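Local atomic coordinates of metallo-beta-lactamase domain-containing protein (Enterococcus faecalis, PDB entry 2AZ4), a protein that is of uncharacterised function but carries two zinc ions in a metallo-beta-lactamase fold and may act as an RNA-binding exonuclease. Residues A[241-244]-A[245-248]; A[420-423]-A[424-427]; A[317-320]-A[321-325]; A[249-252]-A[253-256]. One frame throughout, in Å; residues are numbered along the deposited sequence.

Interaction 1. Residues A[241-244]-A[245-248]; sequences VQHL and VRLE
His243 and Arg246 run side by side on one flank of helix 237-249, their ends pointing the same way, in an i to i+3 pairing on an alpha-helix that packs against a parallel beta-sheet. The imidazole and guanidinium planes stand almost perpendicular, 86° apart. NH2 of Arg246 comes up to the edge of the ring and gives a hydrogen bond to His243 ND1 (3.0 Å), fairly straight at 163° and lying close to the guanidinium plane but 18° out of the imidazole plane. A bend at chi3 folds the arginine back toward the ring. The same guanidinium has a second partner, since its NH1 forms a salt bridge with Glu250 one turn further on.

Another flank is buried. Leu244 crosses Glu248 at a slant, its CD2 branch meeting the carboxylate end, and faces Ile271 of helix 265-274 and Leu329 of strand 328-331. The carboxylate of Glu248 is satisfied beyond the helix, by Ser275 OG and the backbone N of Arg277, which probably helps it to tolerate its apolar surroundings. Backbone bonds of the i to i+4 kind run throughout, among them Leu247 N to His243 O at 2.8 Å. Beside the glutamate, CD2 of Leu244 lies 3.2 Å from Glu248 OE2.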
loop_
_atom_site.group_PDB
_atom_site.type_symbol
_atom_site.label_atom_id
_atom_site.label_comp_id
_atom_site.label_asym_id
_atom_site.label_seq_id
_atom_site.Cartn_x
_atom_site.Cartn_y
_atom_site.Cartn_z
ATOM N N VAL A 241 -1.983 18.789 5.409
ATOM C CA VAL A 241 -1.514 19.859 4.499
ATOM C C VAL A 241 -1.620 21.268 5.121
ATOM O O VAL A 241 -0.751 22.107 4.876
ATOM C CB VAL A 241 -2.178 19.820 3.102
ATOM C CG1 VAL A 241 -1.608 20.945 2.211
ATOM C CG2 VAL A 241 -1.883 18.491 2.449
ATOM N N GLN A 242 -2.659 21.506 5.921
ATOM C CA GLN A 242 -2.809 22.783 6.659
ATOM C C GLN A 242 -1.674 23.004 7.655
ATOM O O GLN A 242 -1.155 24.123 7.790
ATOM C CB GLN A 242 -4.170 22.840 7.367
ATOM C CG GLN A 242 -5.367 22.799 6.363
ATOM C CD GLN A 242 -5.419 24.039 5.499
ATOM O OE1 GLN A 242 -5.400 23.960 4.275
ATOM N NE2 GLN A 242 -5.470 25.192 6.134
ATOM N N HIS A 243 -1.271 21.928 8.332
ATOM C CA HIS A 243 -0.096 21.955 9.199
ATOM C C HIS A 243 1.180 22.285 8.411
ATOM O O HIS A 243 1.980 23.124 8.838
ATOM C CB HIS A 243 0.053 20.624 9.957
ATOM C CG HIS A 243 -0.735 20.554 11.227
ATOM N ND1 HIS A 243 -0.440 21.333 12.327
ATOM C CD2 HIS A 243 -1.775 19.765 11.595
ATOM C CE1 HIS A 243 -1.278 21.047 13.309
ATOM N NE2 HIS A 243 -2.095 20.095 12.894
ATOM N N LEU A 244 1.360 21.652 7.257
ATOM C CA LEU A 244 2.490 21.971 6.372
ATOM C C LEU A 244 2.490 23.453 5.973
ATOM O O LEU A 244 3.538 24.099 6.008
ATOM C CB LEU A 244 2.485 21.081 5.132
ATOM C CG LEU A 244 3.704 21.243 4.210
ATOM C CD1 LEU A 244 4.189 19.888 3.743
ATOM C CD2 LEU A 244 3.348 22.121 2.999
ATOM N N VAL A 245 1.316 23.983 5.610
ATOM C CA VAL A 245 1.166 25.406 5.294
ATOM C C VAL A 245 1.593 26.255 6.480
ATOM O O VAL A 245 2.420 27.164 6.328
ATOM C CB VAL A 245 -0.283 25.808 4.862
ATOM C CG1 VAL A 245 -0.388 27.346 4.721
ATOM C CG2 VAL A 245 -0.693 25.135 3.555
ATOM N N ARG A 246 1.026 25.967 7.648
ATOM C CA ARG A 246 1.407 26.650 8.886
ATOM C C ARG A 246 2.931 26.623 9.092
ATOM O O ARG A 246 3.550 27.651 9.370
ATOM C CB ARG A 246 0.728 26.018 10.105
ATOM C CG ARG A 246 1.158 26.698 11.456
ATOM C CD ARG A 246 0.547 26.035 12.675
ATOM N NE ARG A 246 0.817 24.596 12.694
ATOM C CZ ARG A 246 1.921 24.026 13.178
ATOM N NH1 ARG A 246 2.898 24.759 13.714
ATOM N NH2 ARG A 246 2.050 22.706 13.121
ATOM N N LEU A 247 3.526 25.450 8.948
ATOM C CA LEU A 247 4.967 25.324 9.137
ATOM C C LEU A 247 5.756 26.217 8.169
ATOM O O LEU A 247 6.790 26.770 8.557
ATOM C CB LEU A 247 5.431 23.855 9.047
ATOM C CG LEU A 247 5.065 22.915 10.208
ATOM C CD1 LEU A 247 5.253 21.458 9.801
ATOM C CD2 LEU A 247 5.869 23.212 11.464
ATOM N N GLU A 248 5.278 26.350 6.927
ATOM C CA GLU A 248 5.918 27.241 5.965
ATOM C C GLU A 248 5.806 28.722 6.372
ATOM O O GLU A 248 6.793 29.465 6.346
ATOM C CB GLU A 248 5.386 27.004 4.559
ATOM C CG GLU A 248 5.813 25.651 3.954
ATOM C CD GLU A 248 5.522 25.568 2.456
ATOM O OE1 GLU A 248 5.522 26.606 1.772
ATOM O OE2 GLU A 248 5.306 24.464 1.946
#

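Interaction 2. Residues A[420-423]-A[424-427]; sequences LPER and GEQI
Glu425 turns CG away from its own backbone N (chi1 -155°) and keeps the rest of the chain extended, which swings the carboxylate back along the chain to Glu422. There OE1 accepts a hydrogen bond from the backbone N of Glu422 at 2.9 Å. The donor meets the anti side of the carboxylate, 29° out of its plane. The same oxygen lies 3.4 Å from CA of Pro421, close beside the backbone that leads into the turn.

A second bond runs in the reverse sense, from N of Glu425 to O of Glu422 (3.1 Å), with the donor above the carbonyl plane. Glu422 and Glu425 are therefore joined twice, once backbone to backbone and once backbone to side chain. Their side chains cross at about a right angle, and CG of Glu422 comes to 3.7 Å from Glu425 OE1. The acid groups themselves stay apart, Glu422 OE2 being 4.9 Å from Glu425 OE1, a separation that probably moderates the repulsion of like charges.

At the corner, Gly424 has a positive phi of 90°, as is usual for glycine at the third position of a type II turn. The extended Arg423 side chain leaves the turn to form a salt bridge with Glu39. Pro421 faces Ile15 and Val401. Beyond the corner, Gly424 and Glu425 make backbone hydrogen bonds with Phe11 as the chain pairs with strand 7-13 and becomes the edge strand of that sheet. The arrangement is a type II beta turn leading into strand 426-428 of the metallo-beta-lactamase fold.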
loop_
_atom_site.group_PDB
_atom_site.type_symbol
_atom_site.label_atom_id
_atom_site.label_comp_id
_atom_site.label_asym_id
_atom_site.label_seq_id
_atom_site.Cartn_x
_atom_site.Cartn_y
_atom_site.Cartn_z
ATOM N N LEU A 420 -12.357 -16.093 13.701
ATOM C CA LEU A 420 -10.958 -15.745 13.804
ATOM C C LEU A 420 -10.189 -16.852 13.100
ATOM O O LEU A 420 -10.081 -17.967 13.630
ATOM C CB LEU A 420 -10.519 -15.625 15.260
ATOM C CG LEU A 420 -11.293 -14.654 16.161
ATOM C CD1 LEU A 420 -10.738 -14.695 17.559
ATOM C CD2 LEU A 420 -11.286 -13.232 15.625
ATOM N N PRO A 421 -9.657 -16.554 11.896
ATOM C CA PRO A 421 -9.089 -17.608 11.056
ATOM C C PRO A 421 -7.693 -18.018 11.497
ATOM O O PRO A 421 -6.969 -17.241 12.131
ATOM C CB PRO A 421 -9.049 -16.967 9.666
ATOM C CG PRO A 421 -8.877 -15.507 9.927
ATOM C CD PRO A 421 -9.548 -15.221 11.269
ATOM N N GLU A 422 -7.329 -19.251 11.177
ATOM C CA GLU A 422 -5.945 -19.651 11.311
ATOM C C GLU A 422 -5.383 -20.009 9.937
ATOM O O GLU A 422 -6.127 -20.209 8.982
ATOM C CB GLU A 422 -5.774 -20.794 12.319
ATOM C CG GLU A 422 -6.324 -22.127 11.884
ATOM C CD GLU A 422 -6.276 -23.169 13.007
ATOM O OE1 GLU A 422 -6.113 -24.372 12.685
ATOM O OE2 GLU A 422 -6.390 -22.782 14.201
ATOM N N ARG A 423 -4.065 -20.081 9.853
ATOM C CA ARG A 423 -3.412 -20.359 8.595
ATOM C C ARG A 423 -3.891 -21.703 8.030
ATOM O O ARG A 423 -3.965 -22.697 8.754
ATOM C CB ARG A 423 -1.899 -20.310 8.781
ATOM C CG ARG A 423 -1.133 -20.597 7.520
ATOM C CD ARG A 423 0.324 -20.800 7.809
ATOM N NE ARG A 423 1.022 -21.121 6.567
ATOM C CZ ARG A 423 1.529 -20.212 5.744
ATOM N NH1 ARG A 423 2.132 -20.605 4.618
ATOM N NH2 ARG A 423 1.421 -18.910 6.038
ATOM N N GLY A 424 -4.287 -21.697 6.757
ATOM C CA GLY A 424 -4.737 -22.907 6.060
ATOM C C GLY A 424 -6.224 -23.196 6.149
ATOM O O GLY A 424 -6.743 -24.051 5.434
ATOM N N GLU A 425 -6.912 -22.483 7.032
ATOM C CA GLU A 425 -8.331 -22.703 7.278
ATOM C C GLU A 425 -9.215 -22.440 6.081
ATOM O O GLU A 425 -9.070 -21.412 5.387
ATOM C CB GLU A 425 -8.809 -21.831 8.437
ATOM C CG GLU A 425 -10.045 -22.396 9.138
ATOM C CD GLU A 425 -10.540 -21.498 10.247
ATOM O OE1 GLU A 425 -9.703 -20.985 11.013
ATOM O OE2 GLU A 425 -11.772 -21.311 10.357
ATOM N N GLN A 426 -10.133 -23.377 5.849
ATOM C CA GLN A 426 -11.139 -23.256 4.816
ATOM C C GLN A 426 -12.491 -23.030 5.442
ATOM O O GLN A 426 -12.851 -23.705 6.412
ATOM C CB GLN A 426 -11.172 -24.500 3.932
ATOM C CG GLN A 426 -9.836 -24.793 3.349
ATOM C CD GLN A 426 -9.784 -26.073 2.542
ATOM O OE1 GLN A 426 -10.762 -26.486 1.924
ATOM N NE2 GLN A 426 -8.613 -26.704 2.534
ATOM N N ILE A 427 -13.215 -22.047 4.908
ATOM C CA ILE A 427 -14.599 -21.797 5.275
ATOM C C ILE A 427 -15.477 -22.208 4.103
ATOM O O ILE A 427 -15.331 -21.708 2.990
ATOM C CB ILE A 427 -14.865 -20.326 5.652
ATOM C CG1 ILE A 427 -14.104 -19.963 6.923
ATOM C CG2 ILE A 427 -16.374 -20.072 5.833
ATOM C CD1 ILE A 427 -13.978 -18.458 7.140
#

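Interaction 3. Residues A[317-320]-A[321-325]; sequences PYDT and LLKDK
Leu322 lies over one face of the Tyr318 ring, an i to i+4 CH-pi contact on the short helix 318-323, a helix whose N-cap is Pro317. Both first torsions serve this meeting. In Tyr318, chi1 is 177°, which places CG opposite the backbone N; in Leu322, chi1 of -70° sets CG opposite the carbonyl carbon, and the two branches then extend to the ring. CD1 sits 4.0 Å from the Tyr318 centroid, 23° off the ring normal and offset toward the rim. CD2 instead approaches the side of the ring nearer CE1, at 3.6 Å from that Tyr318 atom. The phenol oxygen is engaged elsewhere, in a hydrogen bond with Asn338, and Trp330 of strand 328-331 touches both side chains.

On the exposed flank, Asp319 and Lys323 form an i to i+4 salt bridge. The extended lysine passes its CG and CE by the carbonyl O of Asp319 before NZ reaches the carboxylate from above its plane.

Along the backbone, N of Leu322 bonds to O of Tyr318 at 3.0 Å, whereas N of Lys323 turns to Thr320 O, three residues back, and approaches from above the carbonyl plane. Asp324, just beyond, accepts bonds from the backbone N atoms of Thr326, Asp327 and Tyr328. The salt bridge closes with Lys323 NZ 3.2 Å from Asp319 OD2.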
loop_
_atom_site.group_PDB
_atom_site.type_symbol
_atom_site.label_atom_id
_atom_site.label_comp_id
_atom_site.label_asym_id
_atom_site.label_seq_id
_atom_site.Cartn_x
_atom_site.Cartn_y
_atom_site.Cartn_z
ATOM N N PRO A 317 18.288 23.111 -10.824
ATOM C CA PRO A 317 19.530 22.431 -10.414
ATOM C C PRO A 317 19.549 22.149 -8.914
ATOM O O PRO A 317 19.148 23.000 -8.116
ATOM C CB PRO A 317 20.624 23.439 -10.772
ATOM C CG PRO A 317 19.978 24.384 -11.775
ATOM C CD PRO A 317 18.535 24.454 -11.382
ATOM N N TYR A 318 19.991 20.947 -8.544
ATOM C CA TYR A 318 20.201 20.598 -7.145
ATOM C C TYR A 318 20.995 21.685 -6.375
ATOM O O TYR A 318 20.659 22.048 -5.242
ATOM C CB TYR A 318 20.911 19.246 -7.076
ATOM C CG TYR A 318 21.277 18.765 -5.684
ATOM C CD1 TYR A 318 20.326 18.710 -4.662
ATOM C CD2 TYR A 318 22.574 18.320 -5.407
ATOM C CE1 TYR A 318 20.653 18.236 -3.386
ATOM C CE2 TYR A 318 22.916 17.849 -4.137
ATOM C CZ TYR A 318 21.949 17.813 -3.136
ATOM O OH TYR A 318 22.283 17.352 -1.894
ATOM N N ASP A 319 22.045 22.189 -7.019
ATOM C CA ASP A 319 22.910 23.245 -6.474
ATOM C C ASP A 319 22.118 24.494 -6.055
ATOM O O ASP A 319 22.394 25.092 -5.011
ATOM C CB ASP A 319 23.990 23.578 -7.528
ATOM C CG ASP A 319 24.992 24.603 -7.054
ATOM O OD1 ASP A 319 25.620 24.373 -5.991
ATOM O OD2 ASP A 319 25.157 25.643 -7.744
ATOM N N THR A 320 21.129 24.876 -6.869
ATOM C CA THR A 320 20.229 25.984 -6.550
ATOM C C THR A 320 19.327 25.680 -5.343
ATOM O O THR A 320 19.122 26.524 -4.478
ATOM C CB THR A 320 19.372 26.378 -7.788
ATOM O OG1 THR A 320 20.238 26.640 -8.886
ATOM C CG2 THR A 320 18.523 27.626 -7.525
ATOM N N LEU A 321 18.788 24.467 -5.284
ATOM C CA LEU A 321 17.943 24.075 -4.163
ATOM C C LEU A 321 18.677 24.167 -2.840
ATOM O O LEU A 321 18.112 24.628 -1.828
ATOM C CB LEU A 321 17.444 22.651 -4.372
ATOM C CG LEU A 321 16.013 22.324 -4.813
ATOM C CD1 LEU A 321 15.182 23.491 -5.429
ATOM C CD2 LEU A 321 16.001 21.055 -5.638
ATOM N N LEU A 322 19.944 23.730 -2.842
ATOM C CA LEU A 322 20.736 23.706 -1.626
ATOM C C LEU A 322 20.934 25.101 -1.037
ATOM O O LEU A 322 21.047 25.240 0.172
ATOM C CB LEU A 322 22.083 23.021 -1.865
ATOM C CG LEU A 322 22.093 21.517 -2.099
ATOM C CD1 LEU A 322 23.533 21.086 -2.303
ATOM C CD2 LEU A 322 21.446 20.765 -0.899
ATOM N N LYS A 323 20.933 26.124 -1.889
ATOM C CA LYS A 323 21.147 27.516 -1.449
ATOM C C LYS A 323 19.869 28.207 -0.971
ATOM O O LYS A 323 19.934 29.272 -0.365
ATOM C CB LYS A 323 21.776 28.344 -2.582
ATOM C CG LYS A 323 23.172 27.871 -3.012
ATOM C CD LYS A 323 23.664 28.688 -4.202
ATOM C CE LYS A 323 24.789 27.993 -4.973
ATOM N NZ LYS A 323 24.905 28.546 -6.380
ATOM N N ASP A 324 18.707 27.605 -1.235
ATOM C CA ASP A 324 17.448 28.303 -1.003
ATOM C C ASP A 324 17.050 28.445 0.477
ATOM O O ASP A 324 17.246 27.534 1.274
ATOM C CB ASP A 324 16.301 27.676 -1.797
ATOM C CG ASP A 324 14.967 28.331 -1.474
ATOM O OD1 ASP A 324 14.782 29.512 -1.839
ATOM O OD2 ASP A 324 14.129 27.686 -0.808
ATOM N N LYS A 325 16.473 29.594 0.814
ATOM C CA LYS A 325 15.948 29.860 2.145
ATOM C C LYS A 325 14.554 30.466 2.112
ATOM O O LYS A 325 13.922 30.638 3.155
ATOM C CB LYS A 325 16.890 30.795 2.911
ATOM C CG LYS A 325 18.227 30.166 3.258
ATOM C CD LYS A 325 19.004 31.004 4.276
ATOM C CE LYS A 325 18.485 30.810 5.693
ATOM N NZ LYS A 325 19.416 31.400 6.704
#

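Interaction 4. Residues A[249-252]-A[253-256]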
loop_
_atom_site.group_PDB
_atom_site.type_symbol
_atom_site.label_atom_id
_atom_site.label_comp_id
_atom_site.label_asym_id
_atom_site.label_seq_id
_atom_site.Cartn_x
_atom_site.Cartn_y
_atom_site.Cartn_z
ATOM N N LEU A 249 4.616 29.130 6.803
ATOM C CA LEU A 249 4.362 30.537 7.162
ATOM C C LEU A 249 5.060 30.959 8.441
ATOM O O LEU A 249 5.378 32.131 8.628
ATOM C CB LEU A 249 2.854 30.804 7.262
ATOM C CG LEU A 249 2.083 30.604 5.951
ATOM C CD1 LEU A 249 0.555 30.734 6.145
ATOM C CD2 LEU A 249 2.588 31.549 4.895
ATOM N N GLU A 250 5.310 30.005 9.321
ATOM C CA GLU A 250 6.072 30.281 10.537
ATOM C C GLU A 250 7.580 30.387 10.230
ATOM O O GLU A 250 8.341 30.860 11.068
ATOM C CB GLU A 250 5.864 29.164 11.556
ATOM C CG GLU A 250 4.452 29.035 12.109
ATOM C CD GLU A 250 4.329 27.889 13.111
ATOM O OE1 GLU A 250 5.262 27.061 13.206
ATOM O OE2 GLU A 250 3.296 27.812 13.814
ATOM N N ASN A 251 8.002 29.911 9.055
ATOM C CA ASN A 251 9.434 29.903 8.694
ATOM C C ASN A 251 9.738 30.496 7.311
ATOM O O ASN A 251 10.232 29.782 6.420
ATOM C CB ASN A 251 10.021 28.489 8.823
ATOM C CG ASN A 251 9.958 27.955 10.251
ATOM O OD1 ASN A 251 10.842 28.222 11.061
ATOM N ND2 ASN A 251 8.901 27.204 10.563
ATOM N N PRO A 252 9.461 31.809 7.134
ATOM C CA PRO A 252 9.647 32.482 5.846
ATOM C C PRO A 252 11.110 32.661 5.390
ATOM O O PRO A 252 11.359 32.902 4.199
ATOM C CB PRO A 252 8.972 33.845 6.058
ATOM C CG PRO A 252 9.052 34.080 7.528
ATOM C CD PRO A 252 8.925 32.732 8.162
ATOM N N ASN A 253 12.057 32.515 6.306
ATOM C CA ASN A 253 13.475 32.693 5.979
ATOM C C ASN A 253 14.262 31.522 6.545
ATOM O O ASN A 253 14.824 31.596 7.647
ATOM C CB ASN A 253 13.986 34.038 6.536
ATOM C CG ASN A 253 15.404 34.359 6.091
ATOM O OD1 ASN A 253 15.917 33.777 5.134
ATOM N ND2 ASN A 253 16.047 35.307 6.790
ATOM N N ARG A 254 14.257 30.421 5.799
ATOM C CA ARG A 254 14.730 29.158 6.297
ATOM C C ARG A 254 14.593 28.102 5.183
ATOM O O ARG A 254 13.586 28.044 4.464
ATOM C CB ARG A 254 13.905 28.739 7.523
ATOM C CG ARG A 254 14.462 27.534 8.306
ATOM C CD ARG A 254 13.634 27.255 9.543
ATOM N NE ARG A 254 14.343 26.366 10.461
ATOM C CZ ARG A 254 13.842 25.839 11.575
ATOM N NH1 ARG A 254 12.602 26.095 11.966
ATOM N NH2 ARG A 254 14.606 25.054 12.307
ATOM N N GLN A 255 15.607 27.277 5.038
ATOM C CA GLN A 255 15.476 26.130 4.165
ATOM C C GLN A 255 14.410 25.211 4.739
ATOM O O GLN A 255 14.426 24.902 5.935
ATOM C CB GLN A 255 16.802 25.391 4.013
ATOM C CG GLN A 255 16.705 24.162 3.121
ATOM C CD GLN A 255 18.084 23.601 2.786
ATOM O OE1 GLN A 255 18.723 23.013 3.628
ATOM N NE2 GLN A 255 18.522 23.776 1.550
ATOM N N ILE A 256 13.455 24.824 3.897
ATOM C CA ILE A 256 12.457 23.809 4.289
ATOM C C ILE A 256 12.392 22.697 3.249
ATOM O O ILE A 256 12.227 22.967 2.064
ATOM C CB ILE A 256 11.042 24.392 4.451
ATOM C CG1 ILE A 256 11.075 25.657 5.332
ATOM C CG2 ILE A 256 10.099 23.306 5.045
ATOM C CD1 ILE A 256 9.730 26.370 5.424
#
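The close part of this contact is the bond from Arg254 NH1 to Asn251 OD1 (2.9 Å, 157° at the hydrogen), between side chains that leave the loop in the same direction. The oxygen sits at the edge of the guanidinium, near its plane, yet the donor stands 55° above the plane of the amide carbonyl, and the two flat groups are turned 51° apart. An extended arginine chain carries CD past the same oxygen, 3.3 Å from Asn251 OD1. CD1 of Ile256 rests against the asparagine, 3.6 Å from Asn251 O.

These residues belong to the connection between helix 237-249 and strand 256-260, the alpha-to-beta link of a parallel alpha/beta sheet. The guanidinium has further partners: NE bonds to Gly342 O and NH2 to Thr373 OG1. Asn251 ND2 in turn bonds to Leu247 O on the last turn of the helix.

The outer side is looser. Pro252 and Asn253 are exposed at the bend, and they meet chiefly through the peptide that joins them. The amide of Asn253 leads away from the preceding residues, and its side chain touches Lys325.

Overall arrangement
Interactions 1, 4 and 3 follow one another along the chain on one side of its centre, all around the six-stranded parallel sheet. Helix 237-249 of interaction 1 runs directly into interaction 4, which leads to strand 256-260; Glu248 CA packs on Ile256 CD1. Interaction 3, centred about 15 Å from interaction 4, precedes strand 328-331 and reaches it through a probable hydrogen bond from Arg254 N to Lys325 O (2.7 Å). Interaction 2 comes last, about 46 Å from interaction 1 between centres, where strand 426-428 forms one edge of a different, mixed sheet. Three contacts thus belong to the parallel alpha/beta part and one to the metallo-beta-lactamase sheet, and the zinc-binding residues take part in none.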